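Local structure of probable arabinosyltransferase B (Mycobacterium tuberculosis H37Rv, 7BVF) at residues N784-T789 and A852-T857; V842-T847 and A962-R967; A880-G885 and E924-W929. The protein transfers arabinose units to build the arabinan of arabinogalactan in the mycobacterial cell wall. All coordinates share one frame; numbering follows the deposited sequence.

Contact 1. Residues N784-T789 and A852-T857; sequences NPVGFT and AQQQST
Val786 O, in the middle of a type II beta turn running from Pro785 to Phe788, accepts a weak hydrogen bond of 3.1 Å from Thr857 N, bent to 133° at the hydrogen. On one flank of this link Val786 CG1 meets Thr857 CG2 at 3.7 Å, the two side chains crossing obliquely. Both methyls sit between the backbone N and the carbonyl carbon of their own residue, which brings them together while Thr857 OG1, anti to the backbone N, makes a weak hydrogen bond with Glu951. At the next turn position Gly787 presents its bare CA to Ser856, with Ser856 OG 3.6 Å from it. The positive phi of Gly787, 108°, suits a glycine at this place in a type II turn. The Phe788 ring closes the other flank. Its CG lies anti to the carbonyl carbon (chi1 -76°); Phe788 CD1 approaches Thr857 O obliquely at 3.3 Å, and CE1 comes to 3.7 Å from Ser856 CB. Ser856 in turn bonds through its backbone to Asp952, a calcium ligand, and its side chain is about 6 Å from the calcium ion. With one weak bond and a few methyl and ring contacts, the chemistry implies a modest surface junction beside the calcium site.

Contact 2. Residues V842-T847 and A962-R967; sequences VPLAGT and AVTPPR
Ala845 and Val963 form the edge pairing of a four-stranded antiparallel sheet, in which the short strand 845-846 lies outermost against strand 961-967. They are a hydrogen-bonded antiparallel pair, joined in both directions. Ala845 N donates a hydrogen bond to Val963 O at 3.0 Å, approaching in the carbonyl plane. In return Val963 N donates to Ala845 O at 2.9 Å, tilted 15° from the plane of the Ala845 carbonyl. Their side chains share one face of the sheet, Ala845 CB lying 4.2 Å from Val963 CG2. Next to them Gly846 and Ala962 make a non-hydrogen-bonded pair, their CA atoms 4.0 Å apart, and Ala962 CB rises on the other face.

Beyond the bonded pair, side chains carry the contact. Thr964 CG2 is anti to its carbonyl carbon, beside the backbone N, and from there lies against Pro843 O at 3.3 Å, with Leu844 CD1 and Val842 CG1 also near it. The hydroxyl OG1 of the same threonine is engaged on the neighbouring strand, in a hydrogen bond with Thr878 O, so the residue offers its methyl to 842-847 and its oxygen to 874-881. Farther along, two proline rings meet obliquely, Pro843 CG against Pro965 CG at 3.6 Å, and Tyr863 also packs on Pro965. Ring contacts thus prolong the association past the last backbone bond. The short strand 845-846, paired antiparallel to 961-967, forms one border of the four-stranded sheet, in a C-terminal domain whose sequence probably relates it to the galactose-binding-like group.

Contact 3. Residues A880-G885 and E924-W929; sequences AGKIAG and EQPKAW
Ala880 sets its CB over one face of the Trp929 indole, a CH-pi contact with the six-membered ring. The methyl carbon is 4.1 Å from the ring centroid and only 20° off the normal, displaced toward the rim on the side of CE3, its nearest ring atom. Trp929 reaches this position indirectly: its CB leads away from 880-885, but CG lies beside the backbone N (chi1 -83°) and the benzene half of the indole comes back to the strand. There Trp929 CZ3 also passes 3.9 Å from Ala880 N. Leu844 packs against the same indole, its CD1 meeting the CH2 end of the ring, so the indole is shared between the end of strand 874-881 and the segment 842-847.

The second meeting of side chains is of a different kind. Lys882 and Pro926 lie side by side and point the same way, Lys882 CE being 3.9 Å from Pro926 CB. A bend at chi3 (-58°) places that CE beside the proline ring. Contact is therefore made by the aliphatic part of the lysine, while its NZ has a long, weak ion pair with Asp959, one of the calcium ligands.

Between these two contacts Gly881 brings its backbone close to Pro926, at a phi of 105° that favours glycine. Gly881 O accepts a hydrogen bond from Arg930 NH2, and the same nitrogen makes a weak one to Gln925 O; the guanidinium thereby bridges the two segments. With an indole over a small methyl at one side and a lysine chain beside a proline at the other, the loop before strand 932-935 packs on the end of strand 874-881, the neighbour of that strand in the antiparallel sheet.

Overall arrangement
All six segments belong to the C-terminal domain. From the N terminus, 784-789 comes first and 842-847 follows; contact 1 then closes its loop at 852-857, while the loop opened by 842-847 is still open. Contacts 1 and 2 therefore cross along the chain. Contact 3 opens at 880-885, closes at 924-929, and nests wholly within the loop that 962-967 completes. Contacts 1 and 2 adjoin through Phe788 and Thr847 and a probable hydrogen bond from Gly846 N to Thr789 O; contacts 2 and 3 adjoin through neighbouring strands 961-967 and 874-881. Together they join the calcium-side loops, the sheet edge and the loop before strand 932-935.

Contact 1. Residues N784-T789 and A852-T857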
loop_
_atom_site.group_PDB
_atom_site.type_symbol
_atom_site.label_atom_id
_atom_site.label_comp_id
_atom_site.label_asym_id
_atom_site.label_seq_id
_atom_site.Cartn_x
_atom_site.Cartn_y
_atom_site.Cartn_z
ATOM N N ASN A 784 26.715 22.613 39.863
ATOM C CA ASN A 784 26.047 21.331 40.069
ATOM C C ASN A 784 25.395 20.825 38.788
ATOM O O ASN A 784 24.167 20.860 38.659
ATOM C CB ASN A 784 25.008 21.446 41.184
ATOM C CG ASN A 784 25.607 21.919 42.492
ATOM O OD1 ASN A 784 24.913 22.479 43.340
ATOM N ND2 ASN A 784 26.904 21.690 42.666
ATOM N N PRO A 785 26.177 20.352 37.824
ATOM C CA PRO A 785 25.609 19.928 36.538
ATOM C C PRO A 785 25.023 18.525 36.551
ATOM O O PRO A 785 24.879 17.920 35.486
ATOM C CB PRO A 785 26.807 20.015 35.590
ATOM C CG PRO A 785 27.973 19.739 36.459
ATOM C CD PRO A 785 27.647 20.284 37.824
ATOM N N VAL A 786 24.685 18.006 37.735
ATOM C CA VAL A 786 24.399 16.591 37.978
ATOM C C VAL A 786 23.562 15.946 36.879
ATOM O O VAL A 786 22.528 16.480 36.465
ATOM C CB VAL A 786 23.712 16.415 39.348
ATOM C CG1 VAL A 786 22.395 17.161 39.398
ATOM C CG2 VAL A 786 23.491 14.946 39.642
ATOM N N GLY A 787 24.025 14.797 36.384
ATOM C CA GLY A 787 23.380 14.061 35.328
ATOM C C GLY A 787 24.108 14.106 33.998
ATOM O O GLY A 787 24.031 13.141 33.231
ATOM N N PHE A 788 24.815 15.194 33.714
ATOM C CA PHE A 788 25.447 15.426 32.424
ATOM C C PHE A 788 26.912 15.010 32.452
ATOM O O PHE A 788 27.579 15.080 33.486
ATOM C CB PHE A 788 25.333 16.900 32.030
ATOM C CG PHE A 788 23.971 17.294 31.536
ATOM C CD1 PHE A 788 22.904 17.379 32.401
ATOM C CD2 PHE A 788 23.763 17.591 30.206
ATOM C CE1 PHE A 788 21.659 17.741 31.946
ATOM C CE2 PHE A 788 22.520 17.959 29.751
ATOM C CZ PHE A 788 21.469 18.030 30.621
ATOM N N THR A 789 27.410 14.581 31.294
ATOM C CA THR A 789 28.770 14.090 31.127
ATOM C C THR A 789 29.242 14.464 29.730
ATOM O O THR A 789 28.418 14.576 28.816
ATOM C CB THR A 789 28.840 12.568 31.339
ATOM O OG1 THR A 789 30.172 12.096 31.111
ATOM C CG2 THR A 789 27.883 11.846 30.406
ATOM N N ALA A 852 21.349 2.345 35.117
ATOM C CA ALA A 852 21.229 3.292 36.226
ATOM C C ALA A 852 20.946 4.709 35.717
ATOM O O ALA A 852 21.742 5.635 35.871
ATOM C CB ALA A 852 22.480 3.258 37.112
ATOM N N GLN A 853 19.779 4.844 35.092
ATOM C CA GLN A 853 19.303 6.148 34.664
ATOM C C GLN A 853 18.962 7.010 35.878
ATOM O O GLN A 853 18.852 6.527 37.007
ATOM C CB GLN A 853 18.077 6.004 33.768
ATOM C CG GLN A 853 18.195 4.941 32.696
ATOM C CD GLN A 853 19.338 5.189 31.749
ATOM O OE1 GLN A 853 20.286 4.414 31.692
ATOM N NE2 GLN A 853 19.257 6.275 30.996
ATOM N N GLN A 854 18.784 8.304 35.636
ATOM C CA GLN A 854 18.431 9.237 36.699
ATOM C C GLN A 854 17.806 10.480 36.076
ATOM O O GLN A 854 17.649 10.573 34.854
ATOM C CB GLN A 854 19.653 9.583 37.554
ATOM C CG GLN A 854 20.868 9.997 36.758
ATOM C CD GLN A 854 22.008 10.447 37.642
ATOM O OE1 GLN A 854 21.797 11.115 38.651
ATOM N NE2 GLN A 854 23.226 10.081 37.267
ATOM N N GLN A 855 17.444 11.438 36.926
ATOM C CA GLN A 855 16.887 12.719 36.505
ATOM C C GLN A 855 18.032 13.715 36.401
ATOM O O GLN A 855 18.682 14.023 37.404
ATOM C CB GLN A 855 15.840 13.212 37.500
ATOM C CG GLN A 855 14.485 12.562 37.379
ATOM C CD GLN A 855 13.461 13.216 38.277
ATOM O OE1 GLN A 855 13.785 13.675 39.370
ATOM N NE2 GLN A 855 12.219 13.265 37.821
ATOM N N SER A 856 18.278 14.227 35.198
ATOM C CA SER A 856 19.397 15.134 35.020
ATOM C C SER A 856 18.949 16.582 35.196
ATOM O O SER A 856 17.784 16.870 35.473
ATOM C CB SER A 856 20.033 14.922 33.652
ATOM O OG SER A 856 20.340 13.555 33.455
ATOM N N THR A 857 19.903 17.499 35.060
ATOM C CA THR A 857 19.639 18.932 35.072
ATOM C C THR A 857 20.924 19.663 34.722
ATOM O O THR A 857 22.023 19.178 34.997
ATOM C CB THR A 857 19.109 19.419 36.428
ATOM O OG1 THR A 857 18.658 20.773 36.307
ATOM C CG2 THR A 857 20.189 19.359 37.486
#

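Contact 2. Residues V842-T847 and A962-R967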
loop_
_atom_site.group_PDB
_atom_site.type_symbol
_atom_site.label_atom_id
_atom_site.label_comp_id
_atom_site.label_asym_id
_atom_site.label_seq_id
_atom_site.Cartn_x
_atom_site.Cartn_y
_atom_site.Cartn_z
ATOM N N VAL A 842 34.971 23.737 21.184
ATOM C CA VAL A 842 33.547 23.684 21.484
ATOM C C VAL A 842 33.313 22.566 22.493
ATOM O O VAL A 842 33.565 21.398 22.188
ATOM C CB VAL A 842 32.705 23.459 20.217
ATOM C CG1 VAL A 842 31.231 23.542 20.536
ATOM C CG2 VAL A 842 33.069 24.475 19.162
ATOM N N PRO A 843 32.845 22.863 23.698
ATOM C CA PRO A 843 32.537 21.814 24.671
ATOM C C PRO A 843 31.239 21.096 24.316
ATOM O O PRO A 843 30.620 21.345 23.289
ATOM C CB PRO A 843 32.414 22.587 25.984
ATOM C CG PRO A 843 32.096 23.961 25.591
ATOM C CD PRO A 843 32.781 24.204 24.296
ATOM N N LEU A 844 30.836 20.184 25.198
ATOM C CA LEU A 844 29.661 19.355 24.973
ATOM C C LEU A 844 29.151 18.863 26.319
ATOM O O LEU A 844 29.901 18.797 27.294
ATOM C CB LEU A 844 29.986 18.174 24.052
ATOM C CG LEU A 844 28.832 17.269 23.627
ATOM C CD1 LEU A 844 28.139 17.847 22.426
ATOM C CD2 LEU A 844 29.314 15.869 23.338
ATOM N N ALA A 845 27.862 18.525 26.366
ATOM C CA ALA A 845 27.298 17.913 27.564
ATOM C C ALA A 845 26.134 17.015 27.181
ATOM O O ALA A 845 25.205 17.469 26.515
ATOM C CB ALA A 845 26.834 18.976 28.561
ATOM N N GLY A 846 26.168 15.754 27.620
ATOM C CA GLY A 846 25.132 14.808 27.273
ATOM C C GLY A 846 24.666 14.002 28.471
ATOM O O GLY A 846 25.353 13.894 29.483
ATOM N N THR A 847 23.470 13.425 28.329
ATOM C CA THR A 847 22.839 12.605 29.359
ATOM C C THR A 847 22.538 11.199 28.860
ATOM O O THR A 847 21.458 10.662 29.103
ATOM C CB THR A 847 21.541 13.228 29.863
ATOM O OG1 THR A 847 20.523 13.069 28.872
ATOM C CG2 THR A 847 21.717 14.677 30.143
ATOM N N ALA A 962 21.585 16.303 24.626
ATOM C CA ALA A 962 22.969 16.720 24.436
ATOM C C ALA A 962 22.986 18.142 23.904
ATOM O O ALA A 962 22.173 18.492 23.049
ATOM C CB ALA A 962 23.714 15.790 23.478
ATOM N N VAL A 963 23.911 18.959 24.411
ATOM C CA VAL A 963 23.950 20.380 24.087
ATOM C C VAL A 963 25.385 20.878 23.961
ATOM O O VAL A 963 26.334 20.278 24.474
ATOM C CB VAL A 963 23.201 21.252 25.125
ATOM C CG1 VAL A 963 21.718 20.942 25.131
ATOM C CG2 VAL A 963 23.786 21.061 26.504
ATOM N N THR A 964 25.509 22.001 23.261
ATOM C CA THR A 964 26.704 22.791 23.017
ATOM C C THR A 964 26.373 24.243 23.325
ATOM O O THR A 964 25.195 24.609 23.398
ATOM C CB THR A 964 27.165 22.653 21.558
ATOM O OG1 THR A 964 26.022 22.662 20.699
ATOM C CG2 THR A 964 27.936 21.372 21.348
ATOM N N PRO A 965 27.376 25.099 23.517
ATOM C CA PRO A 965 27.100 26.485 23.925
ATOM C C PRO A 965 26.353 27.252 22.849
ATOM O O PRO A 965 26.298 26.819 21.689
ATOM C CB PRO A 965 28.500 27.071 24.153
ATOM C CG PRO A 965 29.358 25.913 24.384
ATOM C CD PRO A 965 28.821 24.821 23.530
ATOM N N PRO A 966 25.751 28.390 23.195
ATOM C CA PRO A 966 25.058 29.206 22.195
ATOM C C PRO A 966 25.982 30.160 21.456
ATOM O O PRO A 966 27.009 30.608 21.968
ATOM C CB PRO A 966 24.035 29.981 23.039
ATOM C CG PRO A 966 24.635 30.061 24.381
ATOM C CD PRO A 966 25.451 28.824 24.570
ATOM N N ARG A 967 25.589 30.476 20.221
ATOM C CA ARG A 967 26.380 31.324 19.342
ATOM C C ARG A 967 25.469 32.222 18.519
ATOM O O ARG A 967 24.282 31.948 18.344
ATOM C CB ARG A 967 27.258 30.499 18.401
ATOM C CG ARG A 967 26.481 29.722 17.368
ATOM C CD ARG A 967 27.401 29.015 16.404
ATOM N NE ARG A 967 26.660 28.221 15.434
ATOM C CZ ARG A 967 26.153 27.021 15.688
ATOM N NH1 ARG A 967 26.305 26.476 16.882
ATOM N NH2 ARG A 967 25.493 26.366 14.748
#

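Contact 3. Residues A880-G885 and E924-W929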
loop_
_atom_site.group_PDB
_atom_site.type_symbol
_atom_site.label_atom_id
_atom_site.label_comp_id
_atom_site.label_asym_id
_atom_site.label_seq_id
_atom_site.Cartn_x
_atom_site.Cartn_y
_atom_site.Cartn_z
ATOM N N ALA A 880 21.256 17.648 20.193
ATOM C CA ALA A 880 20.664 16.384 19.787
ATOM C C ALA A 880 19.780 15.853 20.906
ATOM O O ALA A 880 19.746 16.394 22.011
ATOM C CB ALA A 880 21.738 15.354 19.434
ATOM N N GLY A 881 19.059 14.786 20.613
ATOM C CA GLY A 881 18.217 14.133 21.593
ATOM C C GLY A 881 16.747 14.429 21.365
ATOM O O GLY A 881 16.335 14.949 20.327
ATOM N N LYS A 882 15.949 14.086 22.371
ATOM C CA LYS A 882 14.504 14.293 22.337
ATOM C C LYS A 882 14.189 15.646 22.965
ATOM O O LYS A 882 14.294 15.810 24.183
ATOM C CB LYS A 882 13.791 13.165 23.074
ATOM C CG LYS A 882 12.306 13.094 22.814
ATOM C CD LYS A 882 11.791 11.681 22.995
ATOM C CE LYS A 882 12.508 10.718 22.069
ATOM N NZ LYS A 882 11.962 9.336 22.161
ATOM N N ILE A 883 13.804 16.616 22.138
ATOM C CA ILE A 883 13.594 17.988 22.577
ATOM C C ILE A 883 12.226 18.460 22.102
ATOM O O ILE A 883 11.747 18.062 21.036
ATOM C CB ILE A 883 14.715 18.919 22.058
ATOM C CG1 ILE A 883 16.085 18.349 22.426
ATOM C CG2 ILE A 883 14.573 20.317 22.619
ATOM C CD1 ILE A 883 17.241 19.148 21.916
ATOM N N ALA A 884 11.592 19.309 22.908
ATOM C CA ALA A 884 10.267 19.840 22.619
ATOM C C ALA A 884 10.393 21.252 22.063
ATOM O O ALA A 884 10.947 22.134 22.725
ATOM C CB ALA A 884 9.399 19.842 23.874
ATOM N N GLY A 885 9.867 21.465 20.860
ATOM C CA GLY A 885 9.921 22.775 20.241
ATOM C C GLY A 885 8.950 22.872 19.089
ATOM O O GLY A 885 8.461 21.864 18.575
ATOM N N GLU A 924 10.691 14.997 14.732
ATOM C CA GLU A 924 10.344 13.585 14.665
ATOM C C GLU A 924 11.556 12.687 14.445
ATOM O O GLU A 924 11.402 11.462 14.428
ATOM C CB GLU A 924 9.318 13.352 13.555
ATOM C CG GLU A 924 8.148 14.317 13.588
ATOM C CD GLU A 924 7.110 13.947 14.633
ATOM O OE1 GLU A 924 6.416 12.927 14.447
ATOM O OE2 GLU A 924 6.984 14.679 15.637
ATOM N N GLN A 925 12.746 13.264 14.273
ATOM C CA GLN A 925 14.004 12.529 14.172
ATOM C C GLN A 925 14.836 12.869 15.399
ATOM O O GLN A 925 15.669 13.785 15.357
ATOM C CB GLN A 925 14.752 12.891 12.888
ATOM C CG GLN A 925 14.140 12.319 11.623
ATOM C CD GLN A 925 12.904 13.071 11.170
ATOM O OE1 GLN A 925 12.820 14.290 11.300
ATOM N NE2 GLN A 925 11.936 12.342 10.633
ATOM N N PRO A 926 14.652 12.167 16.519
ATOM C CA PRO A 926 15.235 12.612 17.788
ATOM C C PRO A 926 16.739 12.423 17.917
ATOM O O PRO A 926 17.282 12.730 18.981
ATOM C CB PRO A 926 14.492 11.753 18.824
ATOM C CG PRO A 926 13.287 11.249 18.125
ATOM C CD PRO A 926 13.713 11.054 16.716
ATOM N N LYS A 927 17.442 11.928 16.905
ATOM C CA LYS A 927 18.900 11.786 16.973
ATOM C C LYS A 927 19.507 12.375 15.701
ATOM O O LYS A 927 19.844 11.643 14.770
ATOM C CB LYS A 927 19.250 10.325 17.152
ATOM C CG LYS A 927 18.321 9.415 16.362
ATOM C CD LYS A 927 18.652 7.948 16.529
ATOM C CE LYS A 927 17.913 7.343 17.703
ATOM N NZ LYS A 927 18.013 5.859 17.689
ATOM N N ALA A 928 19.672 13.700 15.662
ATOM C CA ALA A 928 20.042 14.301 14.389
ATOM C C ALA A 928 20.976 15.505 14.443
ATOM O O ALA A 928 21.276 16.039 13.374
ATOM C CB ALA A 928 18.763 14.685 13.631
ATOM N N TRP A 929 21.455 15.953 15.600
ATOM C CA TRP A 929 22.324 17.133 15.670
ATOM C C TRP A 929 21.700 18.318 14.925
ATOM O O TRP A 929 22.187 18.765 13.890
ATOM C CB TRP A 929 23.713 16.821 15.110
ATOM C CG TRP A 929 24.661 16.169 16.059
ATOM C CD1 TRP A 929 25.407 15.059 15.822
ATOM C CD2 TRP A 929 24.994 16.600 17.382
ATOM N NE1 TRP A 929 26.173 14.760 16.915
ATOM C CE2 TRP A 929 25.937 15.692 17.888
ATOM C CE3 TRP A 929 24.581 17.661 18.191
ATOM C CZ2 TRP A 929 26.472 15.811 19.163
ATOM C CZ3 TRP A 929 25.113 17.775 19.451
ATOM C CH2 TRP A 929 26.046 16.858 19.926
#